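Local coordinates for protein 2,3-bisphosphoglycerate-independent phosphoglycerate mutase (Pyrococcus horikoshii, PDB 2ZKT) that probably interconverts 2-phosphoglycerate and 3-phosphoglycerate in glycolysis, as a metal-binding, cofactor-independent phosphoglycerate mutase of the archaeal type, at residues Val2-Gly7 / Met404-Lys409; Lys6-Ile11 / Asp295-His300; Glu240-Lys245 / Ile396-Met401; Ala247-Val252 / Lys285-Leu290; Glu338-Ile343 / Leu363-Gly368. All coordinates share one frame; numbering follows the deposited sequence.

Interaction 1. Residues Val2-Gly7 / Met404-Lys409; sequences VLKRKG and MNRSEK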
# COMPACT_ATOMS: atom_id res chain seq x y z
N VAL B 2 -0.33 7.95 -39.83
CA VAL B 2 -0.06 7.44 -38.45
C VAL B 2 -0.76 8.30 -37.38
O VAL B 2 -0.76 9.53 -37.45
CB VAL B 2 1.45 7.40 -38.15
CG1 VAL B 2 1.68 6.90 -36.72
CG2 VAL B 2 2.14 6.49 -39.16
N LEU B 3 -1.34 7.61 -36.40
CA LEU B 3 -2.09 8.23 -35.32
C LEU B 3 -1.25 8.70 -34.13
O LEU B 3 -0.39 7.97 -33.62
CB LEU B 3 -3.16 7.24 -34.84
CG LEU B 3 -4.17 7.68 -33.79
CD1 LEU B 3 -5.05 8.82 -34.34
CD2 LEU B 3 -5.03 6.49 -33.41
N LYS B 4 -1.51 9.93 -33.68
CA LYS B 4 -0.81 10.50 -32.53
C LYS B 4 -1.62 10.20 -31.26
O LYS B 4 -2.82 9.93 -31.33
CB LYS B 4 -0.66 12.01 -32.71
CG LYS B 4 0.18 12.42 -33.92
CD LYS B 4 0.21 13.94 -34.06
CE LYS B 4 1.11 14.37 -35.21
NZ LYS B 4 1.18 15.88 -35.28
N ARG B 5 -0.96 10.24 -30.10
CA ARG B 5 -1.65 9.96 -28.84
C ARG B 5 -1.58 11.14 -27.88
O ARG B 5 -0.80 12.08 -28.11
CB ARG B 5 -1.04 8.71 -28.18
CG ARG B 5 -1.36 7.42 -28.93
CD ARG B 5 -0.72 6.18 -28.30
NE ARG B 5 0.62 5.95 -28.84
CZ ARG B 5 0.99 4.85 -29.49
NH1 ARG B 5 0.12 3.86 -29.69
NH2 ARG B 5 2.23 4.75 -29.96
N LYS B 6 -2.40 11.10 -26.83
CA LYS B 6 -2.39 12.16 -25.82
C LYS B 6 -1.38 11.82 -24.73
O LYS B 6 -0.84 10.70 -24.70
CB LYS B 6 -3.78 12.31 -25.18
CG LYS B 6 -4.83 12.95 -26.07
CD LYS B 6 -6.21 12.95 -25.40
CE LYS B 6 -7.29 13.47 -26.34
NZ LYS B 6 -7.08 14.90 -26.69
N GLY B 7 -1.13 12.76 -23.83
CA GLY B 7 -0.19 12.50 -22.76
C GLY B 7 -0.76 12.80 -21.38
O GLY B 7 -1.55 13.73 -21.22
N MET B 404 4.08 9.27 -28.01
CA MET B 404 2.84 9.89 -28.50
C MET B 404 2.92 10.21 -30.01
O MET B 404 2.00 10.76 -30.60
CB MET B 404 2.62 11.21 -27.73
CG MET B 404 2.12 11.04 -26.29
SD MET B 404 2.58 12.42 -25.22
CE MET B 404 1.38 13.65 -25.77
N ASN B 405 4.05 9.85 -30.63
CA ASN B 405 4.28 10.09 -32.05
C ASN B 405 4.22 11.58 -32.40
O ASN B 405 3.77 11.96 -33.48
CB ASN B 405 3.25 9.32 -32.90
CG ASN B 405 3.43 7.81 -32.79
OD1 ASN B 405 4.56 7.30 -32.77
ND2 ASN B 405 2.32 7.08 -32.73
N ARG B 406 4.69 12.42 -31.48
CA ARG B 406 4.69 13.86 -31.68
C ARG B 406 6.12 14.40 -31.75
O ARG B 406 6.34 15.60 -31.65
CB ARG B 406 3.92 14.55 -30.54
CG ARG B 406 2.42 14.26 -30.56
CD ARG B 406 1.69 14.87 -29.36
NE ARG B 406 0.29 14.45 -29.32
CZ ARG B 406 -0.67 14.97 -30.08
NH1 ARG B 406 -0.40 15.96 -30.93
NH2 ARG B 406 -1.90 14.47 -30.02
N SER B 407 7.08 13.49 -31.94
CA SER B 407 8.49 13.87 -32.04
C SER B 407 8.95 14.09 -33.48
O SER B 407 8.54 13.36 -34.41
CB SER B 407 9.37 12.80 -31.40
OG SER B 407 9.15 11.54 -32.04
N GLU B 408 9.81 15.09 -33.67
CA GLU B 408 10.36 15.40 -34.99
C GLU B 408 11.84 15.01 -35.01
O GLU B 408 12.58 15.29 -34.07
CB GLU B 408 10.20 16.90 -35.29
CG GLU B 408 8.75 17.33 -35.49
CD GLU B 408 8.62 18.82 -35.74
OE1 GLU B 408 8.90 19.62 -34.81
OE2 GLU B 408 8.24 19.20 -36.87
N LYS B 409 12.25 14.36 -36.10
CA LYS B 409 13.63 13.91 -36.24
C LYS B 409 14.60 15.09 -36.37
O LYS B 409 14.20 16.22 -36.66
CB LYS B 409 13.77 12.98 -37.45
CG LYS B 409 13.86 13.71 -38.77
CD LYS B 409 13.71 12.75 -39.95
CE LYS B 409 12.29 12.20 -40.04
NZ LYS B 409 12.07 11.38 -41.27
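A Schellman motif, with positive phi at Asn-405, ends helix 396-403, and the turn it makes at Met-404 and Asn-405 meets the chain's N-terminal arm just before strand 6-12 begins. Met-404 O accepts from Arg-5 N at 3.0 Å. Asn-405 turns its amide to the same arm, and Asn-405 ND2 donates to Leu-3 O at 3.0 Å. The chain of Arg-406 runs extended from CG to NE, and its guanidinium approaches side-on, giving Arg-5 O two donors: Arg-406 NE at 2.9 Å and Arg-406 NH2 at 3.3 Å from Arg-5 O. The carbonyl oxygen lies at the guanidinium edge, in its plane, while Lys-4 CB sits 3.8 Å above one face, offset toward the rim. An alanine in place of Arg-406 would probably leave Arg-5 O without both donors and the aliphatic part of Lys-4 without the flat group it crosses. Where strand 6-12 begins, Met-404 CE reaches Gly-7 N at 3.3 Å. The Arg-5 guanidinium is held by a salt bridge to Glu-337 and a hydrogen bond to Leu-403 O. All the polar bonds across the contact end on backbone carbonyl oxygens, so hydrogen bonding rather than charge pairing joins the two segments.

Interaction 2. Residues Lys6-Ile11 / Asp295-His300; sequences KGLLII and DFVFLH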
# COMPACT_ATOMS: atom_id res chain seq x y z
N LYS B 6 -2.40 11.10 -26.83
CA LYS B 6 -2.39 12.16 -25.82
C LYS B 6 -1.38 11.82 -24.73
O LYS B 6 -0.84 10.70 -24.70
CB LYS B 6 -3.78 12.31 -25.18
CG LYS B 6 -4.83 12.95 -26.07
CD LYS B 6 -6.21 12.95 -25.40
CE LYS B 6 -7.29 13.47 -26.34
NZ LYS B 6 -7.08 14.90 -26.69
N GLY B 7 -1.13 12.76 -23.83
CA GLY B 7 -0.19 12.50 -22.76
C GLY B 7 -0.76 12.80 -21.38
O GLY B 7 -1.55 13.73 -21.22
N LEU B 8 -0.35 12.01 -20.39
CA LEU B 8 -0.79 12.23 -19.02
C LEU B 8 0.39 12.04 -18.06
O LEU B 8 0.79 10.92 -17.74
CB LEU B 8 -1.94 11.27 -18.65
CG LEU B 8 -2.52 11.39 -17.24
CD1 LEU B 8 -2.81 12.85 -16.88
CD2 LEU B 8 -3.77 10.56 -17.17
N LEU B 9 0.95 13.16 -17.62
CA LEU B 9 2.09 13.14 -16.72
C LEU B 9 1.62 13.42 -15.29
O LEU B 9 1.12 14.51 -14.98
CB LEU B 9 3.13 14.17 -17.16
CG LEU B 9 4.35 14.32 -16.26
CD1 LEU B 9 4.97 12.96 -16.01
CD2 LEU B 9 5.36 15.28 -16.89
N ILE B 10 1.80 12.42 -14.42
CA ILE B 10 1.39 12.52 -13.03
C ILE B 10 2.57 12.64 -12.06
O ILE B 10 3.46 11.78 -12.03
CB ILE B 10 0.51 11.30 -12.68
CG1 ILE B 10 -0.76 11.35 -13.56
CG2 ILE B 10 0.14 11.28 -11.19
CD1 ILE B 10 -1.71 10.21 -13.31
N ILE B 11 2.58 13.72 -11.28
CA ILE B 11 3.64 13.95 -10.30
C ILE B 11 3.15 13.84 -8.85
O ILE B 11 2.23 14.56 -8.41
CB ILE B 11 4.29 15.35 -10.47
CG1 ILE B 11 5.03 15.42 -11.83
CG2 ILE B 11 5.24 15.63 -9.31
CD1 ILE B 11 6.14 14.38 -11.98
N ASP B 295 -4.02 17.96 -25.61
CA ASP B 295 -3.19 16.84 -26.05
C ASP B 295 -2.32 16.31 -24.92
O ASP B 295 -2.07 15.11 -24.81
CB ASP B 295 -2.28 17.26 -27.21
CG ASP B 295 -3.03 17.97 -28.31
OD1 ASP B 295 -3.92 17.33 -28.93
OD2 ASP B 295 -2.74 19.16 -28.56
N PHE B 296 -1.86 17.22 -24.06
CA PHE B 296 -1.00 16.88 -22.93
C PHE B 296 -1.59 17.42 -21.64
O PHE B 296 -1.88 18.63 -21.54
CB PHE B 296 0.40 17.48 -23.15
CG PHE B 296 1.46 16.89 -22.27
CD1 PHE B 296 2.10 15.70 -22.64
CD2 PHE B 296 1.81 17.50 -21.07
CE1 PHE B 296 3.07 15.13 -21.81
CE2 PHE B 296 2.78 16.94 -20.24
CZ PHE B 296 3.41 15.75 -20.60
N VAL B 297 -1.75 16.55 -20.64
CA VAL B 297 -2.30 16.95 -19.35
C VAL B 297 -1.32 16.61 -18.22
O VAL B 297 -0.77 15.50 -18.17
CB VAL B 297 -3.68 16.27 -19.07
CG1 VAL B 297 -4.12 16.51 -17.62
CG2 VAL B 297 -4.75 16.84 -20.02
N PHE B 298 -1.12 17.58 -17.33
CA PHE B 298 -0.22 17.43 -16.19
C PHE B 298 -1.05 17.47 -14.89
O PHE B 298 -1.86 18.37 -14.69
CB PHE B 298 0.81 18.57 -16.20
CG PHE B 298 1.65 18.66 -14.96
CD1 PHE B 298 2.57 17.66 -14.64
CD2 PHE B 298 1.50 19.74 -14.08
CE1 PHE B 298 3.34 17.73 -13.47
CE2 PHE B 298 2.27 19.82 -12.90
CZ PHE B 298 3.19 18.81 -12.59
N LEU B 299 -0.85 16.49 -14.02
CA LEU B 299 -1.58 16.41 -12.75
C LEU B 299 -0.58 16.40 -11.59
O LEU B 299 0.35 15.58 -11.56
CB LEU B 299 -2.45 15.15 -12.71
CG LEU B 299 -3.15 14.78 -11.39
CD1 LEU B 299 -3.99 15.94 -10.88
CD2 LEU B 299 -4.02 13.56 -11.61
N HIS B 300 -0.77 17.31 -10.64
CA HIS B 300 0.12 17.41 -9.48
C HIS B 300 -0.61 17.08 -8.17
O HIS B 300 -1.75 17.48 -7.96
CB HIS B 300 0.71 18.82 -9.45
CG HIS B 300 1.84 19.00 -8.48
ND1 HIS B 300 1.63 19.25 -7.13
CD2 HIS B 300 3.18 18.96 -8.65
CE1 HIS B 300 2.80 19.37 -6.52
NE2 HIS B 300 3.76 19.20 -7.42
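Gly-7 N donates to Asp-295 O at 2.7 Å, the shortest of five backbone hydrogen bonds that pair strands 6-12 and 296-301 as parallel neighbours at the centre of the mixed sheet of this alkaline-phosphatase-like domain. The ladder continues from Val-297 N to Gly-7 O and from Leu-9 N to Val-297 O, then through Leu-299 N to Leu-9 O, and closes with Ile-11 N on Leu-299 O at 2.9 Å, where the N-H points almost straight at its acceptor (176°). One face carries Leu-8, Ile-10, Val-297 and Leu-299, with Leu-8 and Val-297 side by side and pointing the same way. The other face mixes aromatic rings, Phe-296, Phe-298 and His-300, with Leu-9 and Ile-11. Phe-296 lies against the Gly-7 backbone, and its CZ meets Leu-9 CB at 3.8 Å; the absence of a side chain at Gly-7 leaves room for this ring. Phe-298 has CG anti to its backbone N (chi1 170°), and the ring presents its edge to Ile-11, with Phe-298 CE1 3.3 Å from Ile-11 CG1. Phe-68 meets the same ring edge-to-face. An alanine at Phe-298 would probably open a gap beside Leu-9 and Ile-11 and leave Phe-68 without its aromatic partner. At the C-terminal end the side chain of His-300 lies about 5 Å from a bound zinc ion, and its CD2 stands 4.0 Å from Ile-11 CG2.

Interaction 3. Residues Glu240-Lys245 / Ile396-Met401; sequences EQWKVK and IVPIMM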
# COMPACT_ATOMS: atom_id res chain seq x y z
N GLU B 240 4.31 25.51 -27.96
CA GLU B 240 4.88 25.70 -29.29
C GLU B 240 6.00 24.71 -29.57
O GLU B 240 6.12 24.19 -30.68
CB GLU B 240 5.38 27.14 -29.48
CG GLU B 240 6.47 27.60 -28.52
CD GLU B 240 6.92 29.03 -28.79
OE1 GLU B 240 7.35 29.31 -29.94
OE2 GLU B 240 6.84 29.88 -27.87
N GLN B 241 6.80 24.42 -28.55
CA GLN B 241 7.92 23.49 -28.70
C GLN B 241 7.44 22.14 -29.25
O GLN B 241 8.00 21.62 -30.22
CB GLN B 241 8.61 23.30 -27.34
CG GLN B 241 9.83 22.40 -27.36
CD GLN B 241 10.47 22.28 -25.98
OE1 GLN B 241 11.40 21.49 -25.78
NE2 GLN B 241 9.97 23.07 -25.02
N TRP B 242 6.38 21.60 -28.65
CA TRP B 242 5.85 20.30 -29.07
C TRP B 242 4.57 20.39 -29.92
O TRP B 242 4.04 19.36 -30.34
CB TRP B 242 5.58 19.44 -27.82
CG TRP B 242 6.81 19.25 -26.95
CD1 TRP B 242 7.11 19.91 -25.78
CD2 TRP B 242 7.92 18.36 -27.20
NE1 TRP B 242 8.33 19.50 -25.30
CE2 TRP B 242 8.85 18.55 -26.14
CE3 TRP B 242 8.21 17.44 -28.22
CZ2 TRP B 242 10.06 17.83 -26.07
CZ3 TRP B 242 9.42 16.72 -28.15
CH2 TRP B 242 10.32 16.92 -27.08
N LYS B 243 4.09 21.61 -30.16
CA LYS B 243 2.89 21.83 -30.98
C LYS B 243 1.68 21.07 -30.42
O LYS B 243 1.08 20.23 -31.10
CB LYS B 243 3.15 21.39 -32.43
CG LYS B 243 4.39 22.03 -33.04
CD LYS B 243 4.68 21.46 -34.42
CE LYS B 243 5.94 22.07 -35.02
NZ LYS B 243 6.26 21.49 -36.35
N VAL B 244 1.34 21.38 -29.17
CA VAL B 244 0.23 20.73 -28.50
C VAL B 244 -0.52 21.72 -27.61
O VAL B 244 -0.02 22.83 -27.32
CB VAL B 244 0.73 19.58 -27.57
CG1 VAL B 244 1.47 18.51 -28.39
CG2 VAL B 244 1.64 20.16 -26.48
N LYS B 245 -1.73 21.33 -27.20
CA LYS B 245 -2.52 22.13 -26.28
C LYS B 245 -2.20 21.43 -24.97
O LYS B 245 -2.32 20.19 -24.88
CB LYS B 245 -4.03 22.03 -26.57
CG LYS B 245 -4.46 22.69 -27.87
CD LYS B 245 -5.94 22.48 -28.15
CE LYS B 245 -6.35 23.12 -29.47
NZ LYS B 245 -7.80 22.90 -29.78
N ILE B 396 12.05 12.94 -19.69
CA ILE B 396 10.73 12.31 -19.58
C ILE B 396 9.74 12.81 -20.64
O ILE B 396 9.04 12.04 -21.29
CB ILE B 396 10.19 12.62 -18.17
CG1 ILE B 396 11.03 11.92 -17.11
CG2 ILE B 396 8.74 12.09 -18.04
CD1 ILE B 396 10.52 12.20 -15.69
N VAL B 397 9.63 14.12 -20.85
CA VAL B 397 8.69 14.64 -21.83
C VAL B 397 9.07 14.17 -23.24
O VAL B 397 8.20 13.70 -23.99
CB VAL B 397 8.60 16.19 -21.74
CG1 VAL B 397 7.88 16.76 -22.97
CG2 VAL B 397 7.85 16.59 -20.45
N PRO B 398 10.36 14.29 -23.62
CA PRO B 398 10.76 13.85 -24.97
C PRO B 398 10.38 12.39 -25.22
O PRO B 398 9.89 12.03 -26.30
CB PRO B 398 12.27 14.07 -24.97
CG PRO B 398 12.42 15.30 -24.12
CD PRO B 398 11.48 14.99 -22.95
N ILE B 399 10.63 11.53 -24.22
CA ILE B 399 10.29 10.12 -24.38
C ILE B 399 8.75 9.96 -24.47
O ILE B 399 8.25 9.10 -25.20
CB ILE B 399 10.86 9.28 -23.20
CG1 ILE B 399 12.38 9.16 -23.35
CG2 ILE B 399 10.21 7.90 -23.14
CD1 ILE B 399 13.06 8.54 -22.13
N MET B 400 8.01 10.78 -23.71
CA MET B 400 6.55 10.69 -23.76
C MET B 400 6.08 11.17 -25.12
O MET B 400 5.23 10.54 -25.74
CB MET B 400 5.90 11.57 -22.69
CG MET B 400 5.88 10.98 -21.32
SD MET B 400 5.16 12.11 -20.14
CE MET B 400 3.41 11.68 -20.28
N MET B 401 6.65 12.29 -25.57
CA MET B 401 6.28 12.86 -26.86
C MET B 401 6.57 11.90 -27.99
O MET B 401 5.81 11.83 -28.96
CB MET B 401 7.00 14.20 -27.08
CG MET B 401 6.42 15.36 -26.25
SD MET B 401 4.71 15.78 -26.70
CE MET B 401 4.17 16.74 -25.25
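Trp-242 lays its indole against helix 396-403, with Val-397, Pro-398 and Met-401 as the receiving residues, in a buried contact between that helix and the end of helix 238-242. The closest approach is a CH-pi contact: Met-401 CG sits over the six-membered ring, 3.6 Å from its centroid and 24° off the normal. The next atom of the side chain makes a Met-aromatic contact of an oblique kind, Met-401 SD lying 4.6 Å from the centroid of the five-membered ring. A bend at chi2 (-65°) places SD there; Met-401 CE lies 4.0 Å from Trp-242 CB. Val-397 CG1 shares this face, also offset toward the rim, 3.6 Å from Trp-242 NE1. Pro-398 reaches the far end of the benzene ring, where its CA is 3.8 Å from Trp-242 CH2. The opposite face of the indole carries Gln-241 CG.

Beyond this first shell, backbone and a second aromatic ring help place the groups. Val-397 and Met-401 lie one helical turn apart, joined by the hydrogen bond from Met-401 N to Val-397 O, and can therefore address the same ring face. On the other side a Schellman motif ends helix 238-242, with Lys-243, at positive phi, as its C-prime residue and a weak bond from Lys-243 N to Glu-240 O, and carries the chain round to Val-244. Phe-238, of the same helix, meets the indole with the two ring planes about 55° apart and also touches Val-397 and Met-401. The outermost contact is looser: Val-244 CG2 lies 4.4 Å from Met-401 CE.

Interaction 4. Residues Ala247-Val252 / Lys285-Leu290; sequences AGVIAV and KKAVEL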
# COMPACT_ATOMS: atom_id res chain seq x y z
N ALA B 247 -2.70 21.38 -20.65
CA ALA B 247 -3.42 21.82 -19.45
C ALA B 247 -2.88 21.11 -18.21
O ALA B 247 -2.32 20.02 -18.30
CB ALA B 247 -4.92 21.53 -19.60
N GLY B 248 -3.07 21.73 -17.04
CA GLY B 248 -2.60 21.12 -15.80
C GLY B 248 -3.55 21.28 -14.62
O GLY B 248 -4.17 22.33 -14.43
N VAL B 249 -3.69 20.21 -13.83
CA VAL B 249 -4.53 20.23 -12.64
C VAL B 249 -3.54 20.45 -11.49
O VAL B 249 -2.81 19.54 -11.10
CB VAL B 249 -5.25 18.88 -12.45
CG1 VAL B 249 -6.02 18.88 -11.13
CG2 VAL B 249 -6.18 18.63 -13.61
N ILE B 250 -3.52 21.67 -10.94
CA ILE B 250 -2.57 21.98 -9.89
C ILE B 250 -3.17 22.86 -8.79
O ILE B 250 -4.03 23.69 -9.05
CB ILE B 250 -1.36 22.72 -10.49
CG1 ILE B 250 -0.93 22.00 -11.78
CG2 ILE B 250 -0.23 22.83 -9.47
CD1 ILE B 250 0.10 22.76 -12.59
N ALA B 251 -2.69 22.67 -7.56
CA ALA B 251 -3.18 23.46 -6.43
C ALA B 251 -2.08 24.37 -5.86
O ALA B 251 -2.28 25.59 -5.73
CB ALA B 251 -3.73 22.54 -5.32
N VAL B 252 -0.92 23.79 -5.54
CA VAL B 252 0.18 24.58 -4.98
C VAL B 252 0.60 25.73 -5.91
O VAL B 252 0.80 25.54 -7.11
CB VAL B 252 1.41 23.70 -4.71
CG1 VAL B 252 2.42 24.46 -3.84
CG2 VAL B 252 0.98 22.43 -4.02
N LYS B 285 -11.02 13.57 -11.63
CA LYS B 285 -12.24 13.86 -12.38
C LYS B 285 -11.91 14.93 -13.43
O LYS B 285 -12.23 14.77 -14.62
CB LYS B 285 -13.33 14.35 -11.41
CG LYS B 285 -14.74 14.43 -11.99
CD LYS B 285 -14.96 15.71 -12.80
CE LYS B 285 -16.43 15.88 -13.21
NZ LYS B 285 -16.90 14.79 -14.11
N LYS B 286 -11.26 16.01 -12.99
CA LYS B 286 -10.89 17.10 -13.89
C LYS B 286 -9.86 16.69 -14.96
O LYS B 286 -9.99 17.09 -16.13
CB LYS B 286 -10.34 18.29 -13.08
CG LYS B 286 -10.07 19.54 -13.92
CD LYS B 286 -11.34 20.01 -14.63
CE LYS B 286 -11.05 21.13 -15.62
NZ LYS B 286 -12.27 21.50 -16.41
N ALA B 287 -8.84 15.92 -14.56
CA ALA B 287 -7.81 15.46 -15.50
C ALA B 287 -8.45 14.75 -16.68
O ALA B 287 -8.11 15.00 -17.84
CB ALA B 287 -6.83 14.51 -14.79
N VAL B 288 -9.39 13.85 -16.37
CA VAL B 288 -10.12 13.10 -17.40
C VAL B 288 -10.89 14.05 -18.33
O VAL B 288 -10.92 13.84 -19.55
CB VAL B 288 -11.12 12.12 -16.76
CG1 VAL B 288 -11.82 11.30 -17.85
CG2 VAL B 288 -10.40 11.20 -15.78
N GLU B 289 -11.51 15.08 -17.76
CA GLU B 289 -12.25 16.07 -18.55
C GLU B 289 -11.31 16.75 -19.54
O GLU B 289 -11.57 16.77 -20.75
CB GLU B 289 -12.88 17.15 -17.66
CG GLU B 289 -14.14 16.74 -16.89
CD GLU B 289 -14.74 17.92 -16.12
OE1 GLU B 289 -15.12 18.93 -16.76
OE2 GLU B 289 -14.83 17.83 -14.87
N LEU B 290 -10.22 17.32 -19.01
CA LEU B 290 -9.22 18.03 -19.82
C LEU B 290 -8.62 17.19 -20.96
O LEU B 290 -8.28 17.73 -22.01
CB LEU B 290 -8.10 18.57 -18.93
CG LEU B 290 -8.54 19.62 -17.89
CD1 LEU B 290 -7.40 19.85 -16.90
CD2 LEU B 290 -8.95 20.92 -18.59
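Val-249 and Leu-290 meet branch to branch, their side chains crossing at a slant, as strand 246-249 packs against helix 280-291 in the alpha/beta core. The two short segments run nearly antiparallel, 171° between their N-to-C directions, with 8.6 Å between axes. Val-249 has CG2 anti to its carbonyl carbon and beside its backbone N; this methyl does all the close touching, coming to 3.7 Å from Leu-290 CD1. The same CG2 lies 3.9 Å from Ala-287 N, so it rests against the backbone of the helix as well as against side chains. Lys-286 adds its aliphatic part, with Lys-286 CG 4.0 Å from Val-249 CG2, before the rest of the chain leads away toward Glu-289 in a long salt bridge. Leu-290 straddles two strand residues: its CD1 also meets Ala-247 CB at 4.0 Å, and its CD2 comes almost as near. Both strand residues point toward the helix. The side-chain contacts are apolar, and no hydrogen bond crosses. Leu-290 also touches Tyr-267 of strand 265-267 and Val-297 of strand 296-301, so helix 280-291 lies over three adjacent strands, with strand 246-249 in the middle.

Interaction 5. Residues Glu338-Ile343 / Leu363-Gly368; sequences EVVIAI and LLIAGG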
# COMPACT_ATOMS: atom_id res chain seq x y z
N GLU B 338 -4.70 5.16 -26.44
CA GLU B 338 -4.83 6.55 -26.89
C GLU B 338 -4.07 7.53 -25.97
O GLU B 338 -3.75 8.66 -26.33
CB GLU B 338 -6.32 6.91 -26.91
CG GLU B 338 -7.14 6.02 -27.85
CD GLU B 338 -8.59 6.44 -27.79
OE1 GLU B 338 -9.19 6.33 -26.73
OE2 GLU B 338 -9.13 6.84 -28.83
N VAL B 339 -3.80 7.11 -24.74
CA VAL B 339 -3.14 7.98 -23.77
C VAL B 339 -1.89 7.34 -23.19
O VAL B 339 -1.92 6.22 -22.65
CB VAL B 339 -4.11 8.33 -22.59
CG1 VAL B 339 -3.48 9.33 -21.66
CG2 VAL B 339 -5.41 8.89 -23.14
N VAL B 340 -0.77 8.05 -23.31
CA VAL B 340 0.49 7.58 -22.78
C VAL B 340 0.59 8.15 -21.37
O VAL B 340 0.56 9.38 -21.19
CB VAL B 340 1.66 8.10 -23.61
CG1 VAL B 340 2.98 7.65 -22.99
CG2 VAL B 340 1.52 7.59 -25.05
N ILE B 341 0.70 7.28 -20.37
CA ILE B 341 0.78 7.76 -19.00
C ILE B 341 2.14 7.59 -18.32
O ILE B 341 2.80 6.54 -18.43
CB ILE B 341 -0.32 7.08 -18.12
CG1 ILE B 341 -0.31 7.69 -16.71
CG2 ILE B 341 -0.09 5.59 -18.06
CD1 ILE B 341 -1.46 7.23 -15.83
N ALA B 342 2.55 8.64 -17.62
CA ALA B 342 3.82 8.64 -16.91
C ALA B 342 3.57 9.08 -15.47
O ALA B 342 2.83 10.03 -15.21
CB ALA B 342 4.82 9.57 -17.60
N ILE B 343 4.20 8.39 -14.52
CA ILE B 343 4.02 8.73 -13.12
C ILE B 343 5.37 8.76 -12.41
O ILE B 343 6.18 7.85 -12.54
CB ILE B 343 3.11 7.71 -12.41
CG1 ILE B 343 1.72 7.70 -13.07
CG2 ILE B 343 3.00 8.05 -10.92
CD1 ILE B 343 0.79 6.61 -12.57
N LEU B 363 10.17 6.09 -11.64
CA LEU B 363 9.41 6.56 -12.80
C LEU B 363 8.76 5.39 -13.53
O LEU B 363 9.38 4.34 -13.70
CB LEU B 363 10.36 7.29 -13.77
CG LEU B 363 9.87 7.55 -15.21
CD1 LEU B 363 8.60 8.41 -15.18
CD2 LEU B 363 10.96 8.26 -16.03
N LEU B 364 7.53 5.58 -13.99
CA LEU B 364 6.88 4.53 -14.75
C LEU B 364 6.18 5.17 -15.95
O LEU B 364 5.69 6.30 -15.87
CB LEU B 364 5.88 3.75 -13.89
CG LEU B 364 4.44 4.21 -13.64
CD1 LEU B 364 3.62 4.16 -14.92
CD2 LEU B 364 3.81 3.25 -12.61
N ILE B 365 6.17 4.45 -17.07
CA ILE B 365 5.51 4.91 -18.28
C ILE B 365 4.73 3.71 -18.84
O ILE B 365 5.28 2.61 -18.97
CB ILE B 365 6.51 5.40 -19.34
CG1 ILE B 365 7.38 6.52 -18.75
CG2 ILE B 365 5.76 5.89 -20.57
CD1 ILE B 365 8.48 7.00 -19.70
N ALA B 366 3.46 3.94 -19.15
CA ALA B 366 2.62 2.87 -19.69
C ALA B 366 1.69 3.44 -20.76
O ALA B 366 1.34 4.63 -20.71
CB ALA B 366 1.81 2.22 -18.57
N GLY B 367 1.30 2.60 -21.71
CA GLY B 367 0.42 3.06 -22.78
C GLY B 367 0.85 2.57 -24.15
O GLY B 367 1.75 1.73 -24.27
N GLY B 368 0.20 3.09 -25.19
CA GLY B 368 0.55 2.67 -26.55
C GLY B 368 2.00 2.99 -26.87
O GLY B 368 2.51 4.05 -26.51
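Strands 339-344 and 361-366 run antiparallel, 170° between their short segments, with Ile-341/Ala-366 and Ile-343/Leu-364 as hydrogen-bonded pairs and Ala-342/Ile-365 as the non-hydrogen-bonded pair between them. Each hydrogen-bonded pair closes a two-bond ring: Ile-341 N to Ala-366 O is the shortest bond at 2.7 Å, and Leu-364 N to Ile-343 O the longest at 3.0 Å. Between the rings, CA-H groups also approach carbonyls, as where Ala-342 CA lies 3.2 Å from Leu-364 O.

On one face stand Ile-341, Ile-343, Leu-364 and Ala-366. Ile-341 has CG1 anti to its backbone N (chi1 -175°), which leaves CG2 in the crowded position between N and the carbonyl carbon; from there Ile-341 CG2 lies 3.2 Å from Ala-366 O and 3.9 Å from Ala-366 CB. Next along, Ile-343 CB faces Leu-364 CG at the same separation of 3.9 Å. Leu-40 of helix 35-43 lies against Ile-341, Ile-343 and Ala-366 here. The other face holds Ala-342 and Ile-365, whose CB and CG1 are 4.1 Å apart, while the CG2 branch of Ile-365 turns to Val-340 CG1. Helix 396-403 covers this side, Met-400 touching Ala-342 and Ile-399 touching Ile-365.

Gly-367 ends the pairing with phi 136°, a backbone conformation that by itself calls for glycine, and any CB there would also strike Val-339 O. Strand 339-344, parallel to strand 6-12, is where the sheet changes to antiparallel pairing with 361-366. The chemistry is that of a buried sheet interior: the inward peptide groups satisfy one another, and aliphatic branches line both faces.

How the interactions relate
From the N terminus, the arm 2-7 meets 404-409 in interaction 1, closing a loop that takes in nearly the whole chain and joins its two ends. Strand 6-12 then pairs with 296-301 in interaction 2, sharing Lys-6 and Gly-7 with interaction 1. Interaction 3 starts within the span of interaction 2 but ends beyond it, so the two cross. Interaction 4 is a short loop enclosed by both, bringing helix 280-291 onto strand 246-249. Interaction 5 follows interaction 2 in series, lies within interactions 1 and 3, and extends the sheet on the other side of strand 6-12. Met-400 packing on Ala-342 joins the segments of interactions 3 and 5.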